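PDB 1PMY: pseudoazurin from Methylobacterium extorquens, which binds a single copper ion and, as a member of the plastocyanin/azurin family of blue copper proteins, probably serves as a periplasmic electron carrier. Local coordinates for residues 6-10 / 37-42; 82-87 / 106-111; 20-24 / 118-122. The contacts are given in a common frame with arbitrary orientation. Residue numbers count along the deposited sequence, not the author numbering.

Contact 1 of 3, residues 6-10 / 37-42; sequences KMLNS and DKGHNV. With CU (copper (II) ion), chain B.
The end of strand 2-8 meets an irregular ligand loop, 37-42, of the type 1 copper site, with end-to-end directions 129° apart and Leu8 CA 5.3 Å from Asp37 CA. Asp37 N donates to Met7 O (3.1 Å). Where the chain turns a corner, Asn9 N donates to Asp37 OD2 (2.8 Å); a water donates to Asp37 OD2 (2.5 Å) and accepts from Ser10 N (3.2 Å). His40 (chi1 m) binds copper through ND1 at 2.1 Å; NE2 gives a weak hydrogen bond to Asn9 OD1 (2.7 Å). A second water donates to Asn9 OD1 (2.6 Å) and Lys38 O (2.9 Å); a third accepts from Asn9 ND2 (3.0 Å) and Lys38 NZ (2.8 Å) and donates to Lys38 O (3.1 Å). At phi 84°, psi 15°, a CB on Gly39 would jam against the preceding carbonyl oxygen. Met7 CB packs on His40 CB (3.7 Å). Asn41 points away, OD1 accepting from Ala79 N and ND2 donating to Thr58 O. Phe18 of strand 17-25 and Phe33 of strand 30-34 pack against both Met7 and Val42.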
ATOM      1  N   LYS A   6       7.291  -5.121  -5.838  1.00 11.86           N
ATOM      2  CA  LYS A   6       7.521  -4.677  -7.195  1.00 13.25           C
ATOM      3  C   LYS A   6       6.398  -3.710  -7.681  1.00 12.94           C
ATOM      4  O   LYS A   6       5.226  -3.980  -7.445  1.00 13.64           O
ATOM      5  CB  LYS A   6       7.540  -5.785  -8.227  1.00 14.31           C
ATOM      6  CG  LYS A   6       8.155  -7.107  -8.002  1.00 16.31           C
ATOM      7  CD  LYS A   6       9.410  -7.373  -7.275  1.00 18.48           C
ATOM      8  CE  LYS A   6       9.454  -7.192  -5.767  1.00 19.38           C
ATOM      9  NZ  LYS A   6       8.530  -8.232  -5.106  1.00 20.60           N
ATOM     10  N   MET A   7       6.815  -2.689  -8.393  1.00 12.06           N
ATOM     11  CA  MET A   7       5.889  -1.703  -9.044  1.00 12.41           C
ATOM     12  C   MET A   7       5.809  -2.095 -10.530  1.00 12.04           C
ATOM     13  O   MET A   7       6.821  -1.959 -11.257  1.00 12.26           O
ATOM     14  CB  MET A   7       6.477  -0.305  -8.781  1.00 12.90           C
ATOM     15  CG  MET A   7       6.446  -0.145  -7.248  1.00 14.35           C
ATOM     16  SD  MET A   7       6.917   1.583  -6.831  1.00 16.61           S
ATOM     17  CE  MET A   7       8.583   1.517  -7.475  1.00 14.44           C
ATOM     18  N   LEU A   8       4.674  -2.613 -10.903  1.00 12.40           N
ATOM     19  CA  LEU A   8       4.488  -3.181 -12.261  1.00 12.01           C
ATOM     20  C   LEU A   8       3.369  -2.562 -13.108  1.00 12.46           C
ATOM     21  O   LEU A   8       2.333  -2.191 -12.652  1.00 12.30           O
ATOM     22  CB  LEU A   8       4.129  -4.678 -12.121  1.00 12.38           C
ATOM     23  CG  LEU A   8       5.097  -5.595 -11.418  1.00 13.02           C
ATOM     24  CD1 LEU A   8       4.413  -6.845 -10.878  1.00 13.58           C
ATOM     25  CD2 LEU A   8       6.319  -5.879 -12.202  1.00 13.79           C
ATOM     26  N   ASN A   9       3.731  -2.508 -14.388  1.00 12.22           N
ATOM     27  CA  ASN A   9       2.742  -2.116 -15.425  1.00 13.18           C
ATOM     28  C   ASN A   9       1.687  -3.240 -15.563  1.00 13.18           C
ATOM     29  O   ASN A   9       0.479  -2.925 -15.809  1.00 12.44           O
ATOM     30  CB  ASN A   9       3.434  -1.858 -16.751  1.00 13.05           C
ATOM     31  CG  ASN A   9       4.273  -0.638 -16.798  1.00 12.98           C
ATOM     32  OD1 ASN A   9       4.273   0.227 -15.851  1.00 13.27           O
ATOM     33  ND2 ASN A   9       4.948  -0.420 -17.921  1.00 13.12           N
ATOM     34  N   SER A  10       2.131  -4.471 -15.527  1.00 14.66           N
ATOM     35  CA  SER A  10       1.267  -5.664 -15.692  1.00 16.38           C
ATOM     36  C   SER A  10       1.672  -6.746 -14.727  1.00 16.57           C
ATOM     37  O   SER A  10       2.858  -7.085 -14.605  1.00 17.55           O
ATOM     38  CB  SER A  10       1.235  -6.069 -17.168  1.00 17.42           C
ATOM     39  OG  SER A  10       0.141  -6.962 -17.430  1.00 18.71           O
ATOM     40  N   ASP A  37       9.152  -1.736 -13.249  1.00 13.45           N
ATOM     41  CA  ASP A  37       8.770  -0.911 -14.405  1.00 13.85           C
ATOM     42  C   ASP A  37       8.922   0.531 -13.881  1.00 13.85           C
ATOM     43  O   ASP A  37       8.773   0.806 -12.684  1.00 15.53           O
ATOM     44  CB  ASP A  37       7.367  -1.198 -14.876  1.00 14.92           C
ATOM     45  CG  ASP A  37       7.201  -2.554 -15.558  1.00 15.40           C
ATOM     46  OD1 ASP A  37       8.000  -2.844 -16.443  1.00 16.74           O
ATOM     47  OD2 ASP A  37       6.253  -3.272 -15.308  1.00 16.07           O
ATOM     48  N   LYS A  38       9.286   1.403 -14.772  1.00 13.65           N
ATOM     49  CA  LYS A  38       9.450   2.821 -14.464  1.00 14.18           C
ATOM     50  C   LYS A  38       8.051   3.482 -14.384  1.00 13.16           C
ATOM     51  O   LYS A  38       7.067   2.971 -14.922  1.00 13.02           O
ATOM     52  CB  LYS A  38      10.191   3.388 -15.721  1.00 16.29           C
ATOM     53  CG  LYS A  38       9.755   4.646 -16.317  1.00 18.18           C
ATOM     54  CD  LYS A  38       9.862   4.938 -17.771  1.00 20.02           C
ATOM     55  CE  LYS A  38       9.215   3.851 -18.661  1.00 20.68           C
ATOM     56  NZ  LYS A  38       7.812   4.258 -19.034  1.00 21.53           N
ATOM     57  N   GLY A  39       8.107   4.707 -13.835  1.00 11.92           N
ATOM     58  CA  GLY A  39       6.885   5.540 -13.826  1.00 10.44           C
ATOM     59  C   GLY A  39       5.939   5.248 -12.643  1.00 10.56           C
ATOM     60  O   GLY A  39       4.790   5.673 -12.776  1.00 10.60           O
ATOM     61  N   HIS A  40       6.379   4.567 -11.651  1.00  9.60           N
ATOM     62  CA  HIS A  40       5.540   4.288 -10.455  1.00 10.16           C
ATOM     63  C   HIS A  40       6.114   4.950  -9.224  1.00  9.63           C
ATOM     64  O   HIS A  40       7.338   5.177  -9.183  1.00  9.13           O
ATOM     65  CB  HIS A  40       5.290   2.802 -10.304  1.00 10.41           C
ATOM     66  CG  HIS A  40       4.693   2.116 -11.464  1.00 11.36           C
ATOM     67  ND1 HIS A  40       3.428   2.159 -11.990  1.00 11.17           N
ATOM     68  CD2 HIS A  40       5.376   1.247 -12.315  1.00 11.43           C
ATOM     69  CE1 HIS A  40       3.308   1.392 -13.030  1.00 11.87           C
ATOM     70  NE2 HIS A  40       4.464   0.813 -13.225  1.00 12.30           N
ATOM     71  N   ASN A  41       5.238   5.232  -8.247  1.00  8.74           N
ATOM     72  CA  ASN A  41       5.748   5.717  -6.924  1.00  9.24           C
ATOM     73  C   ASN A  41       4.841   5.040  -5.863  1.00  8.51           C
ATOM     74  O   ASN A  41       3.906   4.307  -6.196  1.00  8.68           O
ATOM     75  CB  ASN A  41       5.944   7.168  -6.725  1.00  9.54           C
ATOM     76  CG  ASN A  41       4.642   7.961  -6.499  1.00  9.35           C
ATOM     77  OD1 ASN A  41       3.585   7.351  -6.818  1.00  9.49           O
ATOM     78  ND2 ASN A  41       4.853   9.048  -5.780  1.00 10.40           N
ATOM     79  N   VAL A  42       5.064   5.523  -4.651  1.00  9.28           N
ATOM     80  CA  VAL A  42       4.282   5.109  -3.483  1.00  9.23           C
ATOM     81  C   VAL A  42       3.946   6.389  -2.663  1.00  9.21           C
ATOM     82  O   VAL A  42       4.799   7.279  -2.401  1.00  9.30           O
ATOM     83  CB  VAL A  42       5.166   4.146  -2.594  1.00  9.88           C
ATOM     84  CG1 VAL A  42       4.214   3.601  -1.492  1.00 10.73           C
ATOM     85  CG2 VAL A  42       5.549   2.892  -3.437  1.00 10.38           C
TER
HETATM   86 CU    CU B 124       2.067   3.320 -10.951  1.00 12.48          CU
HETATM   87  O   HOH W   1       4.369   2.857 -15.857  1.00 22.17           O
HETATM   88  O   HOH W   2       6.718   2.027 -17.807  1.00 47.74           O
HETATM   89  O   HOH W   3       5.086  -5.311 -16.290  1.00 28.90           O

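Contact 2 of 3, residues 82-87 / 106-111; sequences YMMGMV and QHNKLT
This is a loop-to-helix-start contact: the end of the copper-ligand loop after strand 72-77, with Val87 starting strand 87-92, rests on the first residues of helix 109-120 and the extended residues before it. The segments come closest at Gly85 and Thr111, whose CA atoms lie 4.1 Å apart. A type I beta turn runs from Tyr82 to Gly85, closed by Gly85 N to Tyr82 O (2.8 Å). Across the contact, Asn108 (chi1 p) is the helix N-cap: its OD1 accepts from Thr111 N at 2.9 Å, while its ND2 donates to Thr111 OG1 at 3.0 Å. Thr111 (chi1 m) has OG1 3.0 Å from Tyr82 O, at best a weak hydrogen bond, since its proton has another acceptor within reach. The whole loop bears Cys, His and Met ligands, as in other cupredoxins; of these 82-87 contributes Met86, whose CB points away from the helix. Gly85 has phi 78°, and a CB there would collide with Leu110 CD1, which already lies 3.9 Å from Gly85 CA. Val87 CG1 packs on Thr111 CG2 (3.6 Å). Tyr82 (chi1 t) sets its ring rim to rim with that of His107, centroids 5.9 Å apart and planes at 68°, and also makes a cation-pi contact with Lys77.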
ATOM      1  N   TYR A  82      -3.343   6.080  -9.492  1.00  8.86           N
ATOM      2  CA  TYR A  82      -4.425   5.811  -8.488  1.00  8.55           C
ATOM      3  C   TYR A  82      -5.789   5.559  -9.137  1.00  9.95           C
ATOM      4  O   TYR A  82      -6.428   4.560  -8.779  1.00 11.31           O
ATOM      5  CB  TYR A  82      -4.364   6.973  -7.475  1.00  7.97           C
ATOM      6  CG  TYR A  82      -5.546   6.920  -6.505  1.00  8.51           C
ATOM      7  CD1 TYR A  82      -5.781   5.900  -5.605  1.00  8.36           C
ATOM      8  CD2 TYR A  82      -6.551   7.891  -6.680  1.00  8.86           C
ATOM      9  CE1 TYR A  82      -6.913   5.900  -4.762  1.00  8.87           C
ATOM     10  CE2 TYR A  82      -7.728   7.862  -5.906  1.00  8.80           C
ATOM     11  CZ  TYR A  82      -7.850   6.946  -4.887  1.00  9.05           C
ATOM     12  OH  TYR A  82      -9.064   6.890  -4.225  1.00  7.44           O
ATOM     13  N   MET A  83      -6.134   6.337 -10.149  1.00 11.68           N
ATOM     14  CA  MET A  83      -7.400   6.244 -10.877  1.00 14.24           C
ATOM     15  C   MET A  83      -7.511   4.898 -11.603  1.00 14.72           C
ATOM     16  O   MET A  83      -8.567   4.347 -11.878  1.00 15.21           O
ATOM     17  CB  MET A  83      -7.589   7.417 -11.858  1.00 16.39           C
ATOM     18  CG  MET A  83      -8.019   8.686 -11.239  1.00 19.05           C
ATOM     19  SD  MET A  83      -9.566   8.560 -10.360  1.00 22.50           S
ATOM     20  CE  MET A  83     -10.830   8.094 -11.542  1.00 22.02           C
ATOM     21  N   MET A  84      -6.351   4.294 -11.914  1.00 13.75           N
ATOM     22  CA  MET A  84      -6.160   2.998 -12.496  1.00 14.11           C
ATOM     23  C   MET A  84      -6.071   1.873 -11.461  1.00 13.47           C
ATOM     24  O   MET A  84      -5.860   0.749 -11.850  1.00 13.45           O
ATOM     25  CB  MET A  84      -4.893   2.984 -13.401  1.00 16.15           C
ATOM     26  CG  MET A  84      -5.292   3.699 -14.708  1.00 18.40           C
ATOM     27  SD  MET A  84      -3.776   3.654 -15.774  1.00 21.67           S
ATOM     28  CE  MET A  84      -4.037   1.943 -16.452  1.00 20.91           C
ATOM     29  N   GLY A  85      -6.328   2.133 -10.187  1.00 11.97           N
ATOM     30  CA  GLY A  85      -6.364   1.122  -9.162  1.00 11.61           C
ATOM     31  C   GLY A  85      -5.012   0.643  -8.650  1.00 10.59           C
ATOM     32  O   GLY A  85      -5.014  -0.449  -8.023  1.00 11.04           O
ATOM     33  N   MET A  86      -3.951   1.435  -8.826  1.00  9.86           N
ATOM     34  CA  MET A  86      -2.633   0.891  -8.291  1.00  9.12           C
ATOM     35  C   MET A  86      -2.510   1.261  -6.818  1.00  8.52           C
ATOM     36  O   MET A  86      -2.142   2.412  -6.478  1.00  9.92           O
ATOM     37  CB  MET A  86      -1.486   1.524  -9.111  1.00  9.30           C
ATOM     38  CG  MET A  86      -0.248   0.633  -8.837  1.00  9.60           C
ATOM     39  SD  MET A  86       1.028   1.019 -10.124  1.00  9.33           S
ATOM     40  CE  MET A  86       2.462   0.306  -9.257  1.00  8.68           C
ATOM     41  N   VAL A  87      -2.870   0.357  -5.951  1.00  8.88           N
ATOM     42  CA  VAL A  87      -2.929   0.469  -4.500  1.00  9.95           C
ATOM     43  C   VAL A  87      -2.388  -0.770  -3.804  1.00  9.85           C
ATOM     44  O   VAL A  87      -2.431  -1.857  -4.413  1.00 10.30           O
ATOM     45  CB  VAL A  87      -4.404   0.812  -4.042  1.00  9.75           C
ATOM     46  CG1 VAL A  87      -4.783   2.210  -4.507  1.00  9.80           C
ATOM     47  CG2 VAL A  87      -5.383  -0.241  -4.590  1.00  9.49           C
ATOM     48  N   GLN A 106     -13.385   6.179   0.694  1.00 11.59           N
ATOM     49  CA  GLN A 106     -14.031   5.772  -0.545  1.00 11.89           C
ATOM     50  C   GLN A 106     -13.046   5.999  -1.702  1.00 11.47           C
ATOM     51  O   GLN A 106     -12.131   6.815  -1.555  1.00 10.99           O
ATOM     52  CB  GLN A 106     -15.407   6.395  -0.795  1.00 13.77           C
ATOM     53  CG  GLN A 106     -16.274   6.332   0.495  1.00 15.61           C
ATOM     54  CD  GLN A 106     -17.531   7.157   0.457  1.00 17.30           C
ATOM     55  OE1 GLN A 106     -17.987   7.832  -0.454  1.00 18.10           O
ATOM     56  NE2 GLN A 106     -18.217   7.110   1.627  1.00 18.79           N
ATOM     57  N   HIS A 107     -13.330   5.279  -2.729  1.00 11.88           N
ATOM     58  CA  HIS A 107     -12.435   5.336  -3.958  1.00 12.86           C
ATOM     59  C   HIS A 107     -13.331   5.109  -5.180  1.00 13.66           C
ATOM     60  O   HIS A 107     -14.481   4.703  -5.032  1.00 14.14           O
ATOM     61  CB  HIS A 107     -11.450   4.098  -3.869  1.00 12.01           C
ATOM     62  CG  HIS A 107     -10.609   4.081  -2.624  1.00 11.05           C
ATOM     63  ND1 HIS A 107     -10.841   3.356  -1.467  1.00 10.67           N
ATOM     64  CD2 HIS A 107      -9.522   4.861  -2.389  1.00 10.72           C
ATOM     65  CE1 HIS A 107      -9.871   3.702  -0.566  1.00 10.16           C
ATOM     66  NE2 HIS A 107      -9.089   4.615  -1.136  1.00 11.26           N
ATOM     67  N   ASN A 108     -12.701   5.279  -6.388  1.00 16.12           N
ATOM     68  CA  ASN A 108     -13.452   4.948  -7.635  1.00 17.80           C
ATOM     69  C   ASN A 108     -13.704   3.423  -7.602  1.00 18.05           C
ATOM     70  O   ASN A 108     -12.986   2.683  -6.884  1.00 17.84           O
ATOM     71  CB  ASN A 108     -12.629   5.313  -8.915  1.00 19.45           C
ATOM     72  CG  ASN A 108     -11.248   4.617  -8.813  1.00 20.61           C
ATOM     73  OD1 ASN A 108     -11.157   3.471  -9.308  1.00 21.15           O
ATOM     74  ND2 ASN A 108     -10.290   5.236  -8.146  1.00 21.70           N
ATOM     75  N   LYS A 109     -14.660   3.024  -8.394  1.00 18.29           N
ATOM     76  CA  LYS A 109     -15.135   1.674  -8.544  1.00 18.63           C
ATOM     77  C   LYS A 109     -14.032   0.631  -8.694  1.00 17.95           C
ATOM     78  O   LYS A 109     -13.987  -0.383  -7.961  1.00 17.27           O
ATOM     79  CB  LYS A 109     -16.177   1.539  -9.657  1.00 19.91           C
ATOM     80  CG  LYS A 109     -16.879   0.176  -9.569  1.00 21.63           C
ATOM     81  CD  LYS A 109     -17.788  -0.105 -10.731  1.00 23.13           C
ATOM     82  CE  LYS A 109     -19.095  -0.800 -10.403  1.00 23.89           C
ATOM     83  NZ  LYS A 109     -19.004  -1.744  -9.251  1.00 25.13           N
ATOM     84  N   LEU A 110     -13.153   0.884  -9.624  1.00 17.28           N
ATOM     85  CA  LEU A 110     -12.005   0.048  -9.990  1.00 16.75           C
ATOM     86  C   LEU A 110     -11.045  -0.148  -8.872  1.00 15.96           C
ATOM     87  O   LEU A 110     -10.677  -1.335  -8.578  1.00 16.73           O
ATOM     88  CB  LEU A 110     -11.599   0.507 -11.354  1.00 17.48           C
ATOM     89  CG  LEU A 110     -10.292   0.693 -11.944  1.00 18.14           C
ATOM     90  CD1 LEU A 110      -9.161  -0.228 -11.521  1.00 18.21           C
ATOM     91  CD2 LEU A 110     -10.497   0.619 -13.492  1.00 18.11           C
ATOM     92  N   THR A 111     -10.692   0.895  -8.134  1.00 14.33           N
ATOM     93  CA  THR A 111      -9.779   0.815  -6.984  1.00 13.13           C
ATOM     94  C   THR A 111     -10.497   0.081  -5.845  1.00 12.39           C
ATOM     95  O   THR A 111      -9.865  -0.722  -5.145  1.00 11.06           O
ATOM     96  CB  THR A 111      -9.275   2.212  -6.473  1.00 13.63           C
ATOM     97  OG1 THR A 111      -8.552   2.777  -7.684  1.00 14.37           O
ATOM     98  CG2 THR A 111      -8.330   2.218  -5.317  1.00 13.52           C
TER

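Contact 3 of 3, residues 20-24 / 118-122; sequences PALVR and LFAQI
Leu22 and Leu118 form the apolar centre, their CA atoms 6.3 Å apart and their CA-to-CB bonds each pointing toward the other segment. Leu22 CB meets Leu118 CD2 at 3.9 Å, and Leu118 (chi1 m, chi2 t) also brings CD1 to 3.9 Å from Ala21 CB. With chi1 t and chi2 p, Leu22 reaches Ile122, CD1 to CD1 at 3.5 Å, and lays CD2 on Gln121 CB at 3.9 Å. The backbone of 22-24 is extended, so the CA-to-CB bonds of Leu22 and Arg24 point toward 118-122 while that of Val23 points away. On the other side the helix gives out after Ala120: in the turn that follows, Ile122 N bonds to Phe119 O (3.1 Å). Arg24 takes up Gln121 O at the polar edge, NH2 donating to Gln121 O at 2.8 Å and NH1 to the same oxygen at 3.1 Å, with Ile122 CD1 over one face of the guanidinium. This is helix-on-sheet packing, which joins the C-terminal helical extension that pseudoazurin adds to the cupredoxin fold to strand 17-25. Neighbouring strand 87-92 shares the surface, Leu89 meeting Leu118 and Val91 meeting Ile122, whereas Val23 packs on Val3 and Val5 of strand 2-8.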
ATOM      1  N   PRO A  20       3.637  -8.092  -3.996  1.00 13.12           N
ATOM      2  CA  PRO A  20       2.293  -8.322  -3.574  1.00 12.82           C
ATOM      3  C   PRO A  20       1.530  -6.993  -3.216  1.00 13.03           C
ATOM      4  O   PRO A  20       2.235  -6.066  -2.954  1.00 12.96           O
ATOM      5  CB  PRO A  20       2.446  -9.179  -2.327  1.00 13.59           C
ATOM      6  CG  PRO A  20       3.712  -8.702  -1.709  1.00 13.51           C
ATOM      7  CD  PRO A  20       4.623  -8.498  -2.955  1.00 13.96           C
ATOM      8  N   ALA A  21       0.216  -7.141  -3.328  1.00 12.55           N
ATOM      9  CA  ALA A  21      -0.646  -5.958  -3.046  1.00 12.70           C
ATOM     10  C   ALA A  21      -1.032  -5.936  -1.580  1.00 12.15           C
ATOM     11  O   ALA A  21      -1.480  -4.858  -1.023  1.00 11.40           O
ATOM     12  CB  ALA A  21      -1.844  -6.048  -3.991  1.00 12.40           C
ATOM     13  N   LEU A  22      -0.855  -7.031  -0.870  1.00 11.61           N
ATOM     14  CA  LEU A  22      -1.120  -7.201   0.563  1.00 11.31           C
ATOM     15  C   LEU A  22       0.145  -7.745   1.266  1.00 11.55           C
ATOM     16  O   LEU A  22       0.675  -8.782   0.860  1.00 11.50           O
ATOM     17  CB  LEU A  22      -2.417  -7.999   0.760  1.00 11.57           C
ATOM     18  CG  LEU A  22      -2.626  -8.382   2.252  1.00 12.35           C
ATOM     19  CD1 LEU A  22      -2.939  -7.198   3.088  1.00 12.62           C
ATOM     20  CD2 LEU A  22      -3.655  -9.481   2.322  1.00 12.48           C
ATOM     21  N   VAL A  23       0.635  -6.948   2.183  1.00 11.34           N
ATOM     22  CA  VAL A  23       1.831  -7.214   2.952  1.00 12.28           C
ATOM     23  C   VAL A  23       1.563  -7.271   4.457  1.00 12.98           C
ATOM     24  O   VAL A  23       1.097  -6.266   5.030  1.00 12.85           O
ATOM     25  CB  VAL A  23       2.932  -6.106   2.663  1.00 12.23           C
ATOM     26  CG1 VAL A  23       4.228  -6.557   3.365  1.00 12.80           C
ATOM     27  CG2 VAL A  23       3.232  -6.036   1.149  1.00 13.45           C
ATOM     28  N   ARG A  24       1.990  -8.346   5.088  1.00 14.07           N
ATOM     29  CA  ARG A  24       1.886  -8.515   6.569  1.00 14.39           C
ATOM     30  C   ARG A  24       3.251  -8.286   7.182  1.00 14.09           C
ATOM     31  O   ARG A  24       4.166  -9.009   6.727  1.00 14.54           O
ATOM     32  CB  ARG A  24       1.224  -9.813   6.932  1.00 16.32           C
ATOM     33  CG  ARG A  24      -0.171 -10.014   6.338  1.00 18.81           C
ATOM     34  CD  ARG A  24      -0.731 -11.382   6.657  1.00 21.64           C
ATOM     35  NE  ARG A  24      -1.663 -11.847   5.576  1.00 23.48           N
ATOM     36  CZ  ARG A  24      -2.984 -11.793   5.699  1.00 24.49           C
ATOM     37  NH1 ARG A  24      -3.564 -11.390   6.828  1.00 24.48           N
ATOM     38  NH2 ARG A  24      -3.787 -12.118   4.667  1.00 25.25           N
ATOM     39  N   LEU A 118      -8.606  -7.594  -0.477  1.00 11.49           N
ATOM     40  CA  LEU A 118      -7.448  -7.418   0.416  1.00 11.60           C
ATOM     41  C   LEU A 118      -7.996  -7.223   1.830  1.00 11.91           C
ATOM     42  O   LEU A 118      -7.540  -7.882   2.775  1.00 12.35           O
ATOM     43  CB  LEU A 118      -6.499  -6.333  -0.043  1.00 12.05           C
ATOM     44  CG  LEU A 118      -5.904  -6.426  -1.436  1.00 11.34           C
ATOM     45  CD1 LEU A 118      -5.122  -5.255  -1.936  1.00 11.79           C
ATOM     46  CD2 LEU A 118      -5.322  -7.773  -1.777  1.00 12.09           C
ATOM     47  N   PHE A 119      -9.037  -6.372   1.929  1.00 11.96           N
ATOM     48  CA  PHE A 119      -9.597  -6.161   3.268  1.00 12.95           C
ATOM     49  C   PHE A 119     -10.103  -7.505   3.797  1.00 14.49           C
ATOM     50  O   PHE A 119     -10.002  -7.799   5.031  1.00 14.43           O
ATOM     51  CB  PHE A 119     -10.639  -5.031   3.315  1.00 12.98           C
ATOM     52  CG  PHE A 119     -10.023  -3.679   3.552  1.00 13.00           C
ATOM     53  CD1 PHE A 119      -9.428  -3.338   4.764  1.00 12.55           C
ATOM     54  CD2 PHE A 119      -9.995  -2.754   2.506  1.00 13.10           C
ATOM     55  CE1 PHE A 119      -8.871  -2.063   4.962  1.00 12.87           C
ATOM     56  CE2 PHE A 119      -9.407  -1.516   2.662  1.00 12.64           C
ATOM     57  CZ  PHE A 119      -8.856  -1.163   3.902  1.00 13.06           C
ATOM     58  N   ALA A 120     -10.755  -8.220   2.878  1.00 14.88           N
ATOM     59  CA  ALA A 120     -11.366  -9.518   3.245  1.00 15.98           C
ATOM     60  C   ALA A 120     -10.369 -10.468   3.861  1.00 17.26           C
ATOM     61  O   ALA A 120     -10.713 -11.263   4.771  1.00 17.12           O
ATOM     62  CB  ALA A 120     -11.969 -10.142   1.972  1.00 15.78           C
ATOM     63  N   GLN A 121      -9.166 -10.454   3.374  1.00 19.34           N
ATOM     64  CA  GLN A 121      -8.025 -11.250   3.767  1.00 22.21           C
ATOM     65  C   GLN A 121      -7.326 -10.801   5.019  1.00 23.97           C
ATOM     66  O   GLN A 121      -6.350 -11.442   5.424  1.00 25.33           O
ATOM     67  CB  GLN A 121      -7.024 -11.334   2.569  1.00 22.30           C
ATOM     68  CG  GLN A 121      -7.640 -12.178   1.469  1.00 23.35           C
ATOM     69  CD  GLN A 121      -6.814 -12.253   0.219  1.00 24.02           C
ATOM     70  OE1 GLN A 121      -7.193 -11.882  -0.905  1.00 24.67           O
ATOM     71  NE2 GLN A 121      -5.616 -12.840   0.360  1.00 24.73           N
ATOM     72  N   ILE A 122      -7.728  -9.777   5.679  1.00 25.87           N
ATOM     73  CA  ILE A 122      -7.238  -9.171   6.899  1.00 27.61           C
ATOM     74  C   ILE A 122      -8.243  -9.380   8.031  1.00 29.10           C
ATOM     75  O   ILE A 122      -7.923  -9.289   9.229  1.00 29.19           O
ATOM     76  CB  ILE A 122      -6.853  -7.688   6.630  1.00 27.52           C
ATOM     77  CG1 ILE A 122      -5.371  -7.560   6.266  1.00 27.81           C
ATOM     78  CG2 ILE A 122      -7.239  -6.663   7.701  1.00 27.59           C
ATOM     79  CD1 ILE A 122      -4.611  -8.731   5.688  1.00 27.87           C
TER

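Overall arrangement
From the N terminus, strand 2-8 runs into contact 1, which closes when the chain returns through 37-42 after strands 17-25 and 30-34. Residues 20-24, inside that loop, open contact 3, so the two cross; it closes at the last turn of helix 109-120 and the residues that follow it. Contact 2 is nested within contact 3, following contact 1 in series, and closes after strand 87-92 and helix 99-103 at the start of the same helix 109-120. That helix thus meets the ligand loop at its start and the sheet at its end. Contacts 1 and 2 meet at the copper, where Met86 SD lies 3.2 Å from His40 ND1, while contacts 1 and 3 use neighbouring strands.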